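PDB 7M13: GDP-L-fucose synthase from Campylobacter jejuni subsp. jejuni serotype O:2, which catalyses an NADPH-dependent step in making GDP-D-glycero-L-gluco-heptose for the capsular polysaccharide and is classed with the GDP-L-fucose synthases. Local coordinates for residues B[127-132]-B[143-148]; B[112-117]-B[274-279]; B[67-72]-B[138-143]. One frame throughout, in Å; residues are numbered along the deposited sequence. Where two conformers were deposited one is given.

Contact 1 (B[127-132]-B[143-148]); sequences YLFQGD and AKIAGA. With NAP (NADP nicotinamide-adenine-dinucleotide phosphate), chain E.
Ile145 is the helix residue that meets Leu128 and Phe129, and its two branches divide the work. From CB, directed at the 127-132 loop, the chain forks. Ile145 CG1 lies beside the backbone N (chi1 -68°) and runs up to Leu128, reaching Leu128 CD1 at 3.7 Å. The tip, Ile145 CD1, stays with Leu128 CD1 at 3.9 Å. The short branch, Ile145 CG2, goes the other way and rests obliquely on the end of the phenyl ring, 3.8 Å from Phe129 CZ. Both loop side chains come off a type II beta turn, Tyr127 to Gln130, with Phe129 at its positive-phi corner and Gln130 N bonded to Tyr127 O at 3.1 Å. Gln130 ties the turn further, its NE2 giving a hydrogen bond to Leu128 O at 3.2 Å from a position tilted off the carbonyl plane. Leu128 CD1 also sits above one face of the Phe129 ring, toward its rim. One residue back on helix 138-158, Lys144 points to the cofactor: its NZ bonds the nicotinamide-ribose hydroxyls, NAP O3D at 2.8 Å and NAP O2D at 3.1 Å. Across the subunit interface, Leu128 packs on Tyr138 of the second subunit.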
loop_
_atom_site.group_PDB
_atom_site.type_symbol
_atom_site.label_atom_id
_atom_site.label_comp_id
_atom_site.label_asym_id
_atom_site.label_seq_id
_atom_site.Cartn_x
_atom_site.Cartn_y
_atom_site.Cartn_z
ATOM N N TYR B 127 -8.694 2.928 13.837
ATOM C CA TYR B 127 -9.531 1.942 13.119
ATOM C C TYR B 127 -8.883 1.549 11.786
ATOM O O TYR B 127 -9.403 0.653 11.129
ATOM C CB TYR B 127 -10.952 2.484 12.930
ATOM C CG TYR B 127 -11.730 2.689 14.219
ATOM C CD1 TYR B 127 -11.252 2.257 15.440
ATOM C CD2 TYR B 127 -12.946 3.347 14.179
ATOM C CE1 TYR B 127 -12.010 2.410 16.606
ATOM C CE2 TYR B 127 -13.695 3.530 15.325
ATOM C CZ TYR B 127 -13.223 3.084 16.532
ATOM O OH TYR B 127 -13.959 3.299 17.687
ATOM N N LEU B 128 -7.794 2.200 11.375
ATOM C CA LEU B 128 -7.003 1.719 10.228
ATOM C C LEU B 128 -6.745 0.213 10.371
ATOM O O LEU B 128 -6.264 -0.218 11.447
ATOM C CB LEU B 128 -5.726 2.555 10.161
ATOM C CG LEU B 128 -4.732 2.113 9.095
ATOM C CD1 LEU B 128 -5.379 2.070 7.743
ATOM C CD2 LEU B 128 -3.507 3.019 9.106
ATOM N N PHE B 129 -6.942 -0.555 9.286
ATOM C CA PHE B 129 -6.688 -2.014 9.173
ATOM C C PHE B 129 -7.628 -2.865 10.032
ATOM O O PHE B 129 -7.469 -4.130 10.047
ATOM C CB PHE B 129 -5.223 -2.342 9.473
ATOM C CG PHE B 129 -4.241 -2.046 8.367
ATOM C CD1 PHE B 129 -4.518 -2.301 7.033
ATOM C CD2 PHE B 129 -3.006 -1.531 8.676
ATOM C CE1 PHE B 129 -3.562 -2.045 6.053
ATOM C CE2 PHE B 129 -2.071 -1.253 7.697
ATOM C CZ PHE B 129 -2.328 -1.553 6.402
ATOM N N GLN B 130 -8.692 -2.304 10.578
ATOM C CA GLN B 130 -9.649 -3.122 11.382
ATOM C C GLN B 130 -10.825 -3.585 10.504
ATOM O O GLN B 130 -12.036 -3.394 10.874
ATOM C CB GLN B 130 -10.099 -2.324 12.608
ATOM C CG GLN B 130 -8.954 -1.765 13.429
ATOM C CD GLN B 130 -7.984 -2.834 13.827
ATOM O OE1 GLN B 130 -8.381 -3.864 14.368
ATOM N NE2 GLN B 130 -6.712 -2.601 13.542
ATOM N N GLY B 131 -10.528 -4.172 9.338
ATOM C CA GLY B 131 -11.535 -4.819 8.499
ATOM C C GLY B 131 -11.464 -4.371 7.051
ATOM O O GLY B 131 -10.724 -3.405 6.751
ATOM N N ASP B 132 -12.288 -4.996 6.219
ATOM C CA ASP B 132 -12.078 -4.689 4.779
ATOM C C ASP B 132 -12.713 -3.338 4.408
ATOM O O ASP B 132 -13.541 -2.753 5.074
ATOM C CB ASP B 132 -12.364 -5.826 3.790
ATOM C CG ASP B 132 -11.362 -5.904 2.621
ATOM O OD1 ASP B 132 -11.124 -6.971 2.189
ATOM O OD2 ASP B 132 -10.814 -4.873 2.211
ATOM N N ALA B 143 -4.388 2.852 -1.770
ATOM C CA ALA B 143 -3.360 3.857 -2.120
ATOM C C ALA B 143 -3.265 4.904 -1.009
ATOM O O ALA B 143 -2.126 5.243 -0.575
ATOM C CB ALA B 143 -3.694 4.471 -3.449
ATOM N N LYS B 144 -4.386 5.317 -0.442
ATOM C CA LYS B 144 -4.369 6.346 0.635
ATOM C C LYS B 144 -3.728 5.786 1.917
ATOM O O LYS B 144 -2.974 6.493 2.549
ATOM C CB LYS B 144 -5.768 6.875 0.898
ATOM C CG LYS B 144 -6.283 7.799 -0.200
ATOM C CD LYS B 144 -5.454 9.055 -0.367
ATOM C CE LYS B 144 -6.218 10.134 -1.095
ATOM N NZ LYS B 144 -5.383 11.327 -1.340
ATOM N N ILE B 145 -3.974 4.522 2.230
ATOM C CA ILE B 145 -3.290 3.864 3.366
ATOM C C ILE B 145 -1.775 3.935 3.134
ATOM O O ILE B 145 -0.996 4.276 4.055
ATOM C CB ILE B 145 -3.782 2.413 3.558
ATOM C CG1 ILE B 145 -5.238 2.372 4.029
ATOM C CG2 ILE B 145 -2.876 1.670 4.511
ATOM C CD1 ILE B 145 -5.832 1.018 4.021
ATOM N N ALA B 146 -1.324 3.559 1.940
ATOM C CA ALA B 146 0.123 3.504 1.655
ATOM C C ALA B 146 0.701 4.920 1.759
ATOM O O ALA B 146 1.851 5.065 2.180
ATOM C CB ALA B 146 0.379 2.943 0.281
ATOM N N GLY B 147 -0.042 5.948 1.387
ATOM C CA GLY B 147 0.384 7.348 1.547
ATOM C C GLY B 147 0.618 7.697 2.996
ATOM O O GLY B 147 1.684 8.232 3.362
ATOM N N ALA B 148 -0.323 7.332 3.855
ATOM C CA ALA B 148 -0.196 7.602 5.296
ATOM C C ALA B 148 1.004 6.864 5.872
ATOM O O ALA B 148 1.773 7.413 6.673
ATOM C CB ALA B 148 -1.457 7.214 6.008
HETATM P PA NAP E . -9.237 17.808 -6.828
HETATM O O1A NAP E . -9.766 16.545 -7.440
HETATM O O2A NAP E . -10.165 18.998 -6.792
HETATM O O5B NAP E . -7.928 18.302 -7.540
HETATM C C5B NAP E . -6.850 17.402 -7.793
HETATM C C4B NAP E . -5.813 18.173 -8.547
HETATM O O4B NAP E . -4.676 17.295 -8.722
HETATM C C3B NAP E . -6.246 18.629 -9.956
HETATM O O3B NAP E . -6.038 20.030 -10.088
HETATM C C2B NAP E . -5.388 17.779 -10.886
HETATM O O2B NAP E . -4.963 18.464 -12.065
HETATM C C1B NAP E . -4.162 17.505 -10.021
HETATM N N9A NAP E . -3.459 16.319 -10.459
HETATM C C8A NAP E . -3.924 15.042 -10.526
HETATM N N7A NAP E . -3.087 14.197 -11.078
HETATM C C5A NAP E . -1.998 14.976 -11.409
HETATM C C6A NAP E . -0.780 14.666 -12.041
HETATM N N6A NAP E . -0.463 13.452 -12.505
HETATM N N1A NAP E . 0.084 15.688 -12.228
HETATM C C2A NAP E . -0.246 16.911 -11.792
HETATM N N3A NAP E . -1.368 17.315 -11.194
HETATM C C4A NAP E . -2.212 16.288 -11.039
HETATM O O3 NAP E . -8.748 17.484 -5.342
HETATM P PN NAP E . -9.452 17.851 -3.972
HETATM O O1N NAP E . -10.872 17.447 -4.058
HETATM O O2N NAP E . -9.098 19.254 -3.673
HETATM O O5D NAP E . -8.673 16.861 -2.970
HETATM C C5D NAP E . -7.515 17.288 -2.289
HETATM C C4D NAP E . -7.059 16.160 -1.409
HETATM O O4D NAP E . -8.073 15.878 -0.406
HETATM C C3D NAP E . -6.791 14.836 -2.139
HETATM O O3D NAP E . -5.695 14.135 -1.535
HETATM C C2D NAP E . -8.095 14.116 -1.936
HETATM O O2D NAP E . -8.003 12.706 -2.115
HETATM C C1D NAP E . -8.441 14.505 -0.513
HETATM N N1N NAP E . -9.884 14.313 -0.246
HETATM C C2N NAP E . -10.841 15.007 -0.933
HETATM C C3N NAP E . -12.156 14.750 -0.734
HETATM C C7N NAP E . -13.238 15.463 -1.462
HETATM O O7N NAP E . -14.420 15.295 -1.097
HETATM N N7N NAP E . -12.891 16.260 -2.469
HETATM C C4N NAP E . -12.563 13.780 0.263
HETATM C C5N NAP E . -11.500 13.115 0.983
HETATM C C6N NAP E . -10.260 13.333 0.671
HETATM P P2B NAP E . -5.973 18.636 -13.317
HETATM O O1X NAP E . -6.907 19.728 -12.874
HETATM O O2X NAP E . -6.606 17.350 -13.618
HETATM O O3X NAP E . -5.043 19.065 -14.468
#

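Contact 2 (B[112-117]-B[274-279]); sequences GYMYPE and NTHINI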
loop_
_atom_site.group_PDB
_atom_site.type_symbol
_atom_site.label_atom_id
_atom_site.label_comp_id
_atom_site.label_asym_id
_atom_site.label_seq_id
_atom_site.Cartn_x
_atom_site.Cartn_y
_atom_site.Cartn_z
ATOM N N GLY B 112 -11.417 9.140 4.078
ATOM C CA GLY B 112 -12.119 8.157 4.912
ATOM C C GLY B 112 -12.234 6.810 4.234
ATOM O O GLY B 112 -12.523 5.839 4.909
ATOM N N TYR B 113 -12.049 6.715 2.913
ATOM C CA TYR B 113 -12.065 5.400 2.235
ATOM C C TYR B 113 -10.864 4.574 2.689
ATOM O O TYR B 113 -10.852 3.356 2.380
ATOM C CB TYR B 113 -12.062 5.545 0.716
ATOM C CG TYR B 113 -13.380 5.979 0.119
ATOM C CD1 TYR B 113 -14.554 5.282 0.357
ATOM C CD2 TYR B 113 -13.432 7.062 -0.730
ATOM C CE1 TYR B 113 -15.753 5.658 -0.226
ATOM C CE2 TYR B 113 -14.624 7.457 -1.318
ATOM C CZ TYR B 113 -15.786 6.762 -1.051
ATOM O OH TYR B 113 -16.945 7.154 -1.647
ATOM N N MET B 114 -9.992 5.153 3.521
ATOM C CA MET B 114 -8.814 4.419 4.063
ATOM C C MET B 114 -9.228 3.635 5.319
ATOM O O MET B 114 -8.375 2.911 5.868
ATOM C CB MET B 114 -7.684 5.390 4.422
ATOM C CG MET B 114 -7.683 5.802 5.882
ATOM S SD MET B 114 -6.414 7.040 6.256
ATOM C CE MET B 114 -6.322 7.900 4.686
ATOM N N TYR B 115 -10.488 3.782 5.748
ATOM C CA TYR B 115 -11.033 3.104 6.927
ATOM C C TYR B 115 -11.937 1.954 6.523
ATOM O O TYR B 115 -12.610 2.008 5.491
ATOM C CB TYR B 115 -11.755 4.095 7.841
ATOM C CG TYR B 115 -10.839 5.035 8.563
ATOM C CD1 TYR B 115 -9.863 4.615 9.457
ATOM C CD2 TYR B 115 -10.969 6.402 8.361
ATOM C CE1 TYR B 115 -9.055 5.518 10.133
ATOM C CE2 TYR B 115 -10.176 7.312 9.035
ATOM C CZ TYR B 115 -9.202 6.868 9.907
ATOM O OH TYR B 115 -8.416 7.756 10.566
ATOM N N PRO B 116 -12.050 0.927 7.387
ATOM C CA PRO B 116 -12.917 -0.216 7.112
ATOM C C PRO B 116 -14.362 0.231 6.856
ATOM O O PRO B 116 -14.840 1.103 7.565
ATOM C CB PRO B 116 -12.845 -1.076 8.369
ATOM C CG PRO B 116 -11.498 -0.718 8.993
ATOM C CD PRO B 116 -11.329 0.762 8.665
ATOM N N GLU B 117 -15.034 -0.392 5.885
ATOM C CA GLU B 117 -16.435 -0.060 5.529
ATOM C C GLU B 117 -17.308 -0.150 6.796
ATOM O O GLU B 117 -18.135 0.731 7.005
ATOM C CB GLU B 117 -16.890 -1.053 4.457
ATOM C CG GLU B 117 -18.336 -0.876 4.040
ATOM C CD GLU B 117 -18.693 -1.663 2.792
ATOM O OE1 GLU B 117 -18.092 -2.722 2.577
ATOM O OE2 GLU B 117 -19.578 -1.210 2.064
ATOM N N ASN B 274 -0.454 4.791 13.547
ATOM C CA ASN B 274 -1.716 5.541 13.439
ATOM C C ASN B 274 -1.456 6.996 13.830
ATOM O O ASN B 274 -2.251 7.611 14.585
ATOM C CB ASN B 274 -2.808 4.874 14.272
ATOM C CG ASN B 274 -3.144 3.495 13.739
ATOM O OD1 ASN B 274 -3.238 3.290 12.533
ATOM N ND2 ASN B 274 -3.353 2.543 14.638
ATOM N N THR B 275 -0.395 7.565 13.281
ATOM C CA THR B 275 -0.028 8.977 13.515
ATOM C C THR B 275 -0.654 9.934 12.523
ATOM O O THR B 275 -0.336 11.136 12.595
ATOM C CB THR B 275 1.481 9.148 13.577
ATOM O OG1 THR B 275 2.078 8.720 12.355
ATOM C CG2 THR B 275 2.076 8.433 14.760
ATOM N N HIS B 276 -1.487 9.438 11.612
ATOM C CA HIS B 276 -2.366 10.302 10.808
ATOM C C HIS B 276 -3.370 10.991 11.726
ATOM O O HIS B 276 -3.554 10.554 12.893
ATOM C CB HIS B 276 -3.064 9.508 9.709
ATOM C CG HIS B 276 -3.846 8.343 10.163
ATOM N ND1 HIS B 276 -3.263 7.176 10.553
ATOM C CD2 HIS B 276 -5.189 8.194 10.314
ATOM C CE1 HIS B 276 -4.217 6.326 10.920
ATOM N NE2 HIS B 276 -5.403 6.932 10.783
ATOM N N ILE B 277 -3.985 12.063 11.236
ATOM C CA ILE B 277 -4.940 12.860 12.062
ATOM C C ILE B 277 -6.205 13.059 11.260
ATOM O O ILE B 277 -6.158 13.652 10.180
ATOM C CB ILE B 277 -4.345 14.232 12.413
ATOM C CG1 ILE B 277 -2.880 14.184 12.847
ATOM C CG2 ILE B 277 -5.227 14.921 13.428
ATOM C CD1 ILE B 277 -2.247 15.543 12.923
ATOM N N ASN B 278 -7.335 12.723 11.846
ATOM C CA ASN B 278 -8.625 13.025 11.198
ATOM C C ASN B 278 -8.914 14.533 11.313
ATOM O O ASN B 278 -8.631 15.130 12.346
ATOM C CB ASN B 278 -9.770 12.293 11.869
ATOM C CG ASN B 278 -9.682 10.805 11.710
ATOM O OD1 ASN B 278 -9.072 10.292 10.763
ATOM N ND2 ASN B 278 -10.344 10.104 12.641
ATOM N N ILE B 279 -9.474 15.105 10.264
ATOM C CA ILE B 279 -9.924 16.516 10.298
ATOM C C ILE B 279 -11.390 16.521 9.867
ATOM O O ILE B 279 -11.856 15.583 9.211
ATOM C CB ILE B 279 -9.023 17.439 9.456
ATOM C CG1 ILE B 279 -9.005 17.096 7.971
ATOM C CG2 ILE B 279 -7.620 17.472 10.043
ATOM C CD1 ILE B 279 -8.287 18.100 7.101
#
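The Tyr115 ring has Asn278 OD1 at its edge, in plane by the hydroxyl, and its own neighbour Met114 lying over one face, with Met114 CG above the ring centre. The His276 ring takes Tyr115 OH at one part of its edge and Asn274 OD1 at another, the latter 3.6 Å from His276 CE1. Tyrosine and histidine approach from opposite directions and meet rim to rim, neither over the face of the other. Tyr115 OH gives a short hydrogen bond of 2.6 Å to Asn278 OD1; it arrives in the carbonyl plane, on a lone pair, with a C=O...donor angle of 125°. From the other partner, His276 NE2 donates to Tyr115 OH at 3.1 Å, but the N-H...acceptor angle of 121° makes this bond weak, and NE2 has a second weak acceptor in Glu125 O. With its CG between the backbone N and the carbonyl carbon (chi1 56°), the imidazole also comes near Met114 SD, 4.4 Å from His276 CD2 and obliquely placed against the ring. The contact joins the loop after strand 105-111 to strand 277-278, which pairs in parallel with strand 162-171 in the Rossmann-type sheet. Arg317 makes hydrogen bonds to Gly112 O, Tyr115 O and Pro116 O. The buried phenol thus donates firmly to Asn278 OD1 and accepts only weakly from His276 NE2. Asn278 ND2, bonded to Asp320 O, fixes which end of the amide faces it, and the pattern is consistent with a proton on NE2 of the imidazole.

Contact 3 (B[67-72]-B[138-143]); sequences TAVLPC and YSFGAA. With NAP (NADP nicotinamide-adenine-dinucleotide phosphate), chain E.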
loop_
_atom_site.group_PDB
_atom_site.type_symbol
_atom_site.label_atom_id
_atom_site.label_comp_id
_atom_site.label_asym_id
_atom_site.label_seq_id
_atom_site.Cartn_x
_atom_site.Cartn_y
_atom_site.Cartn_z
ATOM N N THR B 67 -1.811 17.989 -2.532
ATOM C CA THR B 67 -3.276 17.873 -2.735
ATOM C C THR B 67 -3.620 17.113 -4.011
ATOM O O THR B 67 -4.785 16.748 -4.157
ATOM C CB THR B 67 -4.012 19.227 -2.741
ATOM O OG1 THR B 67 -3.979 19.810 -4.055
ATOM C CG2 THR B 67 -3.466 20.184 -1.717
ATOM N N ALA B 68 -2.660 16.862 -4.896
ATOM C CA ALA B 68 -2.941 16.259 -6.200
ATOM C C ALA B 68 -3.427 14.815 -6.037
ATOM O O ALA B 68 -2.865 14.074 -5.224
ATOM C CB ALA B 68 -1.703 16.296 -7.030
ATOM N N VAL B 69 -4.435 14.452 -6.791
ATOM C CA VAL B 69 -5.088 13.128 -6.679
ATOM C C VAL B 69 -5.804 12.809 -7.988
ATOM O O VAL B 69 -6.229 13.737 -8.684
ATOM C CB VAL B 69 -6.036 13.083 -5.471
ATOM C CG1 VAL B 69 -7.315 13.892 -5.717
ATOM C CG2 VAL B 69 -6.363 11.661 -5.096
ATOM N N LEU B 70 -5.926 11.514 -8.287
ATOM C CA LEU B 70 -6.971 10.970 -9.164
ATOM C C LEU B 70 -8.104 10.524 -8.267
ATOM O O LEU B 70 -8.004 9.529 -7.571
ATOM C CB LEU B 70 -6.436 9.794 -9.974
ATOM C CG LEU B 70 -7.510 9.056 -10.761
ATOM C CD1 LEU B 70 -8.204 9.976 -11.741
ATOM C CD2 LEU B 70 -6.917 7.856 -11.477
ATOM N N PRO B 71 -9.203 11.299 -8.185
ATOM C CA PRO B 71 -10.253 10.987 -7.232
ATOM C C PRO B 71 -11.128 9.811 -7.669
ATOM O O PRO B 71 -11.240 9.580 -8.832
ATOM C CB PRO B 71 -11.125 12.248 -7.251
ATOM C CG PRO B 71 -10.889 12.855 -8.597
ATOM C CD PRO B 71 -9.470 12.496 -8.998
ATOM N N CYS B 72 -11.696 9.102 -6.699
ATOM C CA CYS B 72 -12.594 7.950 -6.900
ATOM C C CYS B 72 -14.032 8.422 -6.687
ATOM O O CYS B 72 -14.359 8.835 -5.556
ATOM C CB CYS B 72 -12.229 6.853 -5.915
ATOM S SG CYS B 72 -13.209 5.350 -6.108
ATOM N N TYR B 138 -11.900 0.350 -3.020
ATOM C CA TYR B 138 -10.903 -0.562 -2.401
ATOM C C TYR B 138 -9.484 -0.166 -2.804
ATOM O O TYR B 138 -8.560 -0.082 -1.962
ATOM C CB TYR B 138 -11.238 -1.978 -2.866
ATOM C CG TYR B 138 -10.345 -3.109 -2.413
ATOM C CD1 TYR B 138 -10.390 -3.630 -1.121
ATOM C CD2 TYR B 138 -9.457 -3.690 -3.307
ATOM C CE1 TYR B 138 -9.604 -4.711 -0.746
ATOM C CE2 TYR B 138 -8.686 -4.785 -2.951
ATOM C CZ TYR B 138 -8.749 -5.286 -1.669
ATOM O OH TYR B 138 -7.977 -6.369 -1.339
ATOM N N SER B 139 -9.248 -0.007 -4.090
ATOM C CA SER B 139 -7.896 0.293 -4.596
ATOM C C SER B 139 -7.480 1.722 -4.259
ATOM O O SER B 139 -6.302 1.951 -3.918
ATOM C CB SER B 139 -7.778 -0.047 -6.033
ATOM O OG SER B 139 -8.526 0.831 -6.847
ATOM N N PHE B 140 -8.406 2.661 -4.293
ATOM C CA PHE B 140 -8.137 4.064 -3.907
ATOM C C PHE B 140 -7.807 4.133 -2.420
ATOM O O PHE B 140 -6.810 4.770 -2.038
ATOM C CB PHE B 140 -9.369 4.887 -4.252
ATOM C CG PHE B 140 -9.269 6.326 -3.845
ATOM C CD1 PHE B 140 -8.685 7.269 -4.663
ATOM C CD2 PHE B 140 -9.792 6.733 -2.637
ATOM C CE1 PHE B 140 -8.609 8.595 -4.264
ATOM C CE2 PHE B 140 -9.724 8.059 -2.259
ATOM C CZ PHE B 140 -9.126 8.975 -3.063
ATOM N N GLY B 141 -8.610 3.474 -1.584
ATOM C CA GLY B 141 -8.363 3.456 -0.131
ATOM C C GLY B 141 -7.019 2.832 0.165
ATOM O O GLY B 141 -6.317 3.322 1.047
ATOM N N ALA B 142 -6.664 1.746 -0.522
ATOM C CA ALA B 142 -5.348 1.098 -0.320
ATOM C C ALA B 142 -4.249 2.100 -0.672
ATOM O O ALA B 142 -3.236 2.165 0.065
ATOM C CB ALA B 142 -5.248 -0.185 -1.103
ATOM N N ALA B 143 -4.388 2.852 -1.770
ATOM C CA ALA B 143 -3.360 3.857 -2.120
ATOM C C ALA B 143 -3.265 4.904 -1.009
ATOM O O ALA B 143 -2.126 5.243 -0.575
ATOM C CB ALA B 143 -3.694 4.471 -3.449
HETATM P PA NAP E . -9.237 17.808 -6.828
HETATM O O1A NAP E . -9.766 16.545 -7.440
HETATM O O2A NAP E . -10.165 18.998 -6.792
HETATM O O5B NAP E . -7.928 18.302 -7.540
HETATM C C5B NAP E . -6.850 17.402 -7.793
HETATM C C4B NAP E . -5.813 18.173 -8.547
HETATM O O4B NAP E . -4.676 17.295 -8.722
HETATM C C3B NAP E . -6.246 18.629 -9.956
HETATM O O3B NAP E . -6.038 20.030 -10.088
HETATM C C2B NAP E . -5.388 17.779 -10.886
HETATM O O2B NAP E . -4.963 18.464 -12.065
HETATM C C1B NAP E . -4.162 17.505 -10.021
HETATM N N9A NAP E . -3.459 16.319 -10.459
HETATM C C8A NAP E . -3.924 15.042 -10.526
HETATM N N7A NAP E . -3.087 14.197 -11.078
HETATM C C5A NAP E . -1.998 14.976 -11.409
HETATM C C6A NAP E . -0.780 14.666 -12.041
HETATM N N6A NAP E . -0.463 13.452 -12.505
HETATM N N1A NAP E . 0.084 15.688 -12.228
HETATM C C2A NAP E . -0.246 16.911 -11.792
HETATM N N3A NAP E . -1.368 17.315 -11.194
HETATM C C4A NAP E . -2.212 16.288 -11.039
HETATM O O3 NAP E . -8.748 17.484 -5.342
HETATM P PN NAP E . -9.452 17.851 -3.972
HETATM O O1N NAP E . -10.872 17.447 -4.058
HETATM O O2N NAP E . -9.098 19.254 -3.673
HETATM O O5D NAP E . -8.673 16.861 -2.970
HETATM C C5D NAP E . -7.515 17.288 -2.289
HETATM C C4D NAP E . -7.059 16.160 -1.409
HETATM O O4D NAP E . -8.073 15.878 -0.406
HETATM C C3D NAP E . -6.791 14.836 -2.139
HETATM O O3D NAP E . -5.695 14.135 -1.535
HETATM C C2D NAP E . -8.095 14.116 -1.936
HETATM O O2D NAP E . -8.003 12.706 -2.115
HETATM C C1D NAP E . -8.441 14.505 -0.513
HETATM N N1N NAP E . -9.884 14.313 -0.246
HETATM C C2N NAP E . -10.841 15.007 -0.933
HETATM C C3N NAP E . -12.156 14.750 -0.734
HETATM C C7N NAP E . -13.238 15.463 -1.462
HETATM O O7N NAP E . -14.420 15.295 -1.097
HETATM N N7N NAP E . -12.891 16.260 -2.469
HETATM C C4N NAP E . -12.563 13.780 0.263
HETATM C C5N NAP E . -11.500 13.115 0.983
HETATM C C6N NAP E . -10.260 13.333 0.671
HETATM P P2B NAP E . -5.973 18.636 -13.317
HETATM O O1X NAP E . -6.907 19.728 -12.874
HETATM O O2X NAP E . -6.606 17.350 -13.618
HETATM O O3X NAP E . -5.043 19.065 -14.468
#
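One wall of the cofactor pocket of the Rossmann fold is formed where the loop after strand 63-66 meets the start of helix 138-158. Phe140 and Lys144 occupy the first and last positions of the YxxxK motif of this superfamily. Phe140 stands at the predicted proton donor/acceptor site, although its phenyl ring has no hydroxyl to play that part. The loop wraps the ring from a face and an edge. Cys72 CB sits over one face, offset toward the rim, as a CH-pi contact, 3.7 Å from Phe140 CG. The thiol swings anti to the backbone N (chi1 -177°), which leaves Cys72 SG farther out, at an oblique sulfur-aromatic distance of 5.3 Å from the Phe140 ring centroid. At the edge, Leu70 O comes to 3.5 Å from Phe140 CE1, a carbonyl oxygen near the ring plane where the C-H rim is slightly positive. Val69 CG2 reaches the same corner, 3.9 Å from Phe140 CE1, its side chain crossing the phenyl at about a right angle. That methyl, Val69 CG2, also touches the cofactor, 3.6 Å from NAP O2D, so valine fills the angle between ring and nicotinamide ribose; NAP O2D in turn lies at the ring edge, 4.0 Å from Phe140 CZ. The backbone follows the dinucleotide too: Val69 N gives a weak hydrogen bond of 3.4 Å to NAP O4B, and Val69 O approaches NAP C8A at 3.2 Å. Helix 80-100 backs the loop, Asn87 OD1 accepting from Leu70 N and Phe83 packing on Cys72. Ser111, ending strand 105-111, touches Phe140, while Tyr138 and Ala142 of the helix pack on Ile149 of the second subunit.

Starting from the N terminus, the chain first leaves strand 63-66 into 67-72, which waits for 138-143: contact 3 closes a loop holding helix 80-100 and strand 105-111. Within that span, 112-117 begins contact 2, a much longer closure ending at 274-279, so contacts 2 and 3 cross. Next comes 127-132, whose partner 143-148 lies just beyond the start of helix 138-158; contact 1 thus crosses contact 3 yet falls wholly within the span of contact 2. Contacts 1 and 3 share Ala143, and Asp132 O probably bonds Glu117 N at 2.9 Å. Together they tie helix 138-158 and the loop before it to the cofactor pocket and, through contact 2, to strand 277-278.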